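PDB 3HRG: DUF3822 family protein from Bacteroides thetaiotaomicron VPI-5482, which is of unknown function but has an actin-like ATPase fold, so it may be related to ATP-binding proteins of that superfamily. Local coordinates for residues A[149-154]-A[173-178]. Numbering follows the deposited sequence.
Sequences EYFSIK and DIYCFE
Helix segment 149-154 packs against strand segment 173-178 at F151, S152, Y175 and F177; the two run in roughly the same direction, with their axes 35° apart and 8.7 Å at closest approach. The contact is apolar and buried. F177 carries much of it. Its ring lies with one face against the helix backbone, where the carbonyl carbon of F151 and the amide N of S152 sit above it. F177 CZ is 3.6 Å from S152 N. On the same side of the ring, F177 CE1 touches F151 CB at 3.5 Å. F177 CE2 lies 3.5 Å from the backbone atom S152 CA and 3.7 Å from S152 CB. With chi1 at -63°, F177 CG stands anti to its own carbonyl carbon, and the ring reaches up to the helix. Replacing F177 by an alanine removes the ring, which would probably open a gap beneath the F151-S152 peptide and leave F151 CB and S152 CB without their partner on this strand. The F151 ring meets Y175 obliquely: F151 CE2 approaches Y175 CD2 at 3.9 Å, with the planes at 40°. S152 OG hydrogen-bonds to G180 O in the turn after the strand. Y175 OH bonds to S144 OG, tying the strand side chain to the start of the helix. Such a helix lying on a five-stranded mixed sheet of order 3-2-1-4-5 is consistent with the actin-like ATPase fold, and the chain's other five-stranded sheet has the same order. Strand 171-178 runs between strands 162-167 and 181-189. On the helix-covered face Y164 of strand 162-167 stacks with F151, L182 and A185 of strand 181-189 touch F177 and Y175, and I248 of helix 248-255 packs on F151.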
loop_
_atom_site.group_PDB
_atom_site.type_symbol
_atom_site.label_atom_id
_atom_site.label_comp_id
_atom_site.label_asym_id
_atom_site.label_seq_id
_atom_site.Cartn_x
_atom_site.Cartn_y
_atom_site.Cartn_z
ATOM N N GLU A 149 -9.289 0.802 2.372
ATOM C CA GLU A 149 -10.222 0.681 3.499
ATOM C C GLU A 149 -10.075 1.853 4.491
ATOM O O GLU A 149 -11.060 2.428 4.970
ATOM C CB GLU A 149 -10.040 -0.644 4.236
ATOM C CG GLU A 149 -10.261 -1.815 3.329
ATOM C CD GLU A 149 -10.420 -3.130 4.037
ATOM O OE1 GLU A 149 -10.327 -3.177 5.281
ATOM O OE2 GLU A 149 -10.680 -4.119 3.315
ATOM N N TYR A 150 -8.840 2.191 4.795
ATOM C CA TYR A 150 -8.533 3.282 5.707
ATOM C C TYR A 150 -8.974 4.648 5.142
ATOM O O TYR A 150 -9.671 5.409 5.803
ATOM C CB TYR A 150 -7.032 3.293 5.971
ATOM C CG TYR A 150 -6.547 4.361 6.930
ATOM C CD1 TYR A 150 -6.632 4.175 8.299
ATOM C CD2 TYR A 150 -5.969 5.546 6.458
ATOM C CE1 TYR A 150 -6.160 5.147 9.207
ATOM C CE2 TYR A 150 -5.509 6.538 7.354
ATOM C CZ TYR A 150 -5.600 6.308 8.721
ATOM O OH TYR A 150 -5.159 7.233 9.614
ATOM N N PHE A 151 -8.533 4.961 3.940
ATOM C CA PHE A 151 -8.897 6.234 3.314
ATOM C C PHE A 151 -10.420 6.349 3.045
ATOM O O PHE A 151 -10.978 7.427 3.143
ATOM C CB PHE A 151 -8.148 6.452 2.020
ATOM C CG PHE A 151 -6.630 6.600 2.168
ATOM C CD1 PHE A 151 -6.053 7.367 3.164
ATOM C CD2 PHE A 151 -5.799 6.066 1.193
ATOM C CE1 PHE A 151 -4.669 7.536 3.217
ATOM C CE2 PHE A 151 -4.401 6.216 1.243
ATOM C CZ PHE A 151 -3.839 6.951 2.245
ATOM N N SER A 152 -11.080 5.246 2.744
ATOM C CA SER A 152 -12.527 5.262 2.546
ATOM C C SER A 152 -13.230 5.853 3.786
ATOM O O SER A 152 -14.089 6.708 3.669
ATOM C CB SER A 152 -13.069 3.858 2.265
ATOM O OG SER A 152 -14.499 3.863 2.305
ATOM N N ILE A 153 -12.802 5.419 4.960
ATOM C CA ILE A 153 -13.403 5.853 6.231
ATOM C C ILE A 153 -13.049 7.312 6.492
ATOM O O ILE A 153 -13.932 8.108 6.828
ATOM C CB ILE A 153 -12.959 4.949 7.401
ATOM C CG1 ILE A 153 -13.405 3.492 7.166
ATOM C CG2 ILE A 153 -13.536 5.447 8.713
ATOM C CD1 ILE A 153 -12.877 2.475 8.180
ATOM N N LYS A 154 -11.782 7.679 6.275
ATOM C CA LYS A 154 -11.344 9.058 6.462
ATOM C C LYS A 154 -12.047 10.038 5.519
ATOM O O LYS A 154 -12.290 11.176 5.900
ATOM C CB LYS A 154 -9.814 9.230 6.255
ATOM C CG LYS A 154 -8.899 8.579 7.262
ATOM C CD LYS A 154 -9.193 8.989 8.724
ATOM C CE LYS A 154 -8.271 8.281 9.685
ATOM N NZ LYS A 154 -8.728 8.401 11.083
ATOM N N ASP A 173 0.891 6.462 -5.686
ATOM C CA ASP A 173 -0.338 5.662 -5.632
ATOM C C ASP A 173 -1.448 6.652 -5.316
ATOM O O ASP A 173 -1.342 7.402 -4.322
ATOM C CB ASP A 173 -0.240 4.557 -4.551
ATOM C CG ASP A 173 0.959 3.614 -4.747
ATOM O OD1 ASP A 173 1.408 3.432 -5.892
ATOM O OD2 ASP A 173 1.490 3.059 -3.733
ATOM N N ILE A 174 -2.465 6.711 -6.175
ATOM C CA ILE A 174 -3.555 7.679 -6.048
ATOM C C ILE A 174 -4.881 6.967 -5.811
ATOM O O ILE A 174 -5.246 6.059 -6.570
ATOM C CB ILE A 174 -3.638 8.585 -7.269
ATOM C CG1 ILE A 174 -2.307 9.306 -7.504
ATOM C CG2 ILE A 174 -4.806 9.596 -7.144
ATOM C CD1 ILE A 174 -2.276 10.193 -8.737
ATOM N N TYR A 175 -5.591 7.416 -4.777
ATOM C CA TYR A 175 -6.865 6.839 -4.326
ATOM C C TYR A 175 -7.863 7.983 -4.161
ATOM O O TYR A 175 -7.679 8.869 -3.306
ATOM C CB TYR A 175 -6.697 6.097 -3.011
ATOM C CG TYR A 175 -5.559 5.102 -3.037
ATOM C CD1 TYR A 175 -5.720 3.836 -3.597
ATOM C CD2 TYR A 175 -4.308 5.447 -2.540
ATOM C CE1 TYR A 175 -4.652 2.902 -3.632
ATOM C CE2 TYR A 175 -3.236 4.515 -2.534
ATOM C CZ TYR A 175 -3.420 3.264 -3.106
ATOM O OH TYR A 175 -2.373 2.372 -3.150
ATOM N N CYS A 176 -8.929 7.960 -4.952
ATOM C CA CYS A 176 -9.918 9.043 -4.943
ATOM C C CYS A 176 -11.276 8.584 -4.444
ATOM O O CYS A 176 -11.723 7.494 -4.799
ATOM C CB CYS A 176 -10.060 9.656 -6.346
ATOM S SG CYS A 176 -8.538 10.378 -6.912
ATOM N N PHE A 177 -11.949 9.466 -3.680
ATOM C CA PHE A 177 -13.217 9.126 -3.053
ATOM C C PHE A 177 -14.274 10.196 -3.038
ATOM O O PHE A 177 -13.970 11.382 -3.022
ATOM C CB PHE A 177 -12.989 8.801 -1.562
ATOM C CG PHE A 177 -12.130 7.618 -1.320
ATOM C CD1 PHE A 177 -10.742 7.750 -1.267
ATOM C CD2 PHE A 177 -12.692 6.358 -1.171
ATOM C CE1 PHE A 177 -9.953 6.620 -1.025
ATOM C CE2 PHE A 177 -11.911 5.262 -0.928
ATOM C CZ PHE A 177 -10.557 5.380 -0.864
ATOM N N GLU A 178 -15.526 9.735 -2.971
ATOM C CA GLU A 178 -16.676 10.601 -2.802
ATOM C C GLU A 178 -17.506 9.906 -1.739
ATOM O O GLU A 178 -18.016 8.817 -1.993
ATOM C CB GLU A 178 -17.489 10.778 -4.094
ATOM C CG GLU A 178 -18.734 11.660 -3.905
ATOM C CD GLU A 178 -19.437 11.992 -5.202
ATOM O OE1 GLU A 178 -19.112 11.426 -6.272
ATOM O OE2 GLU A 178 -20.301 12.864 -5.141
#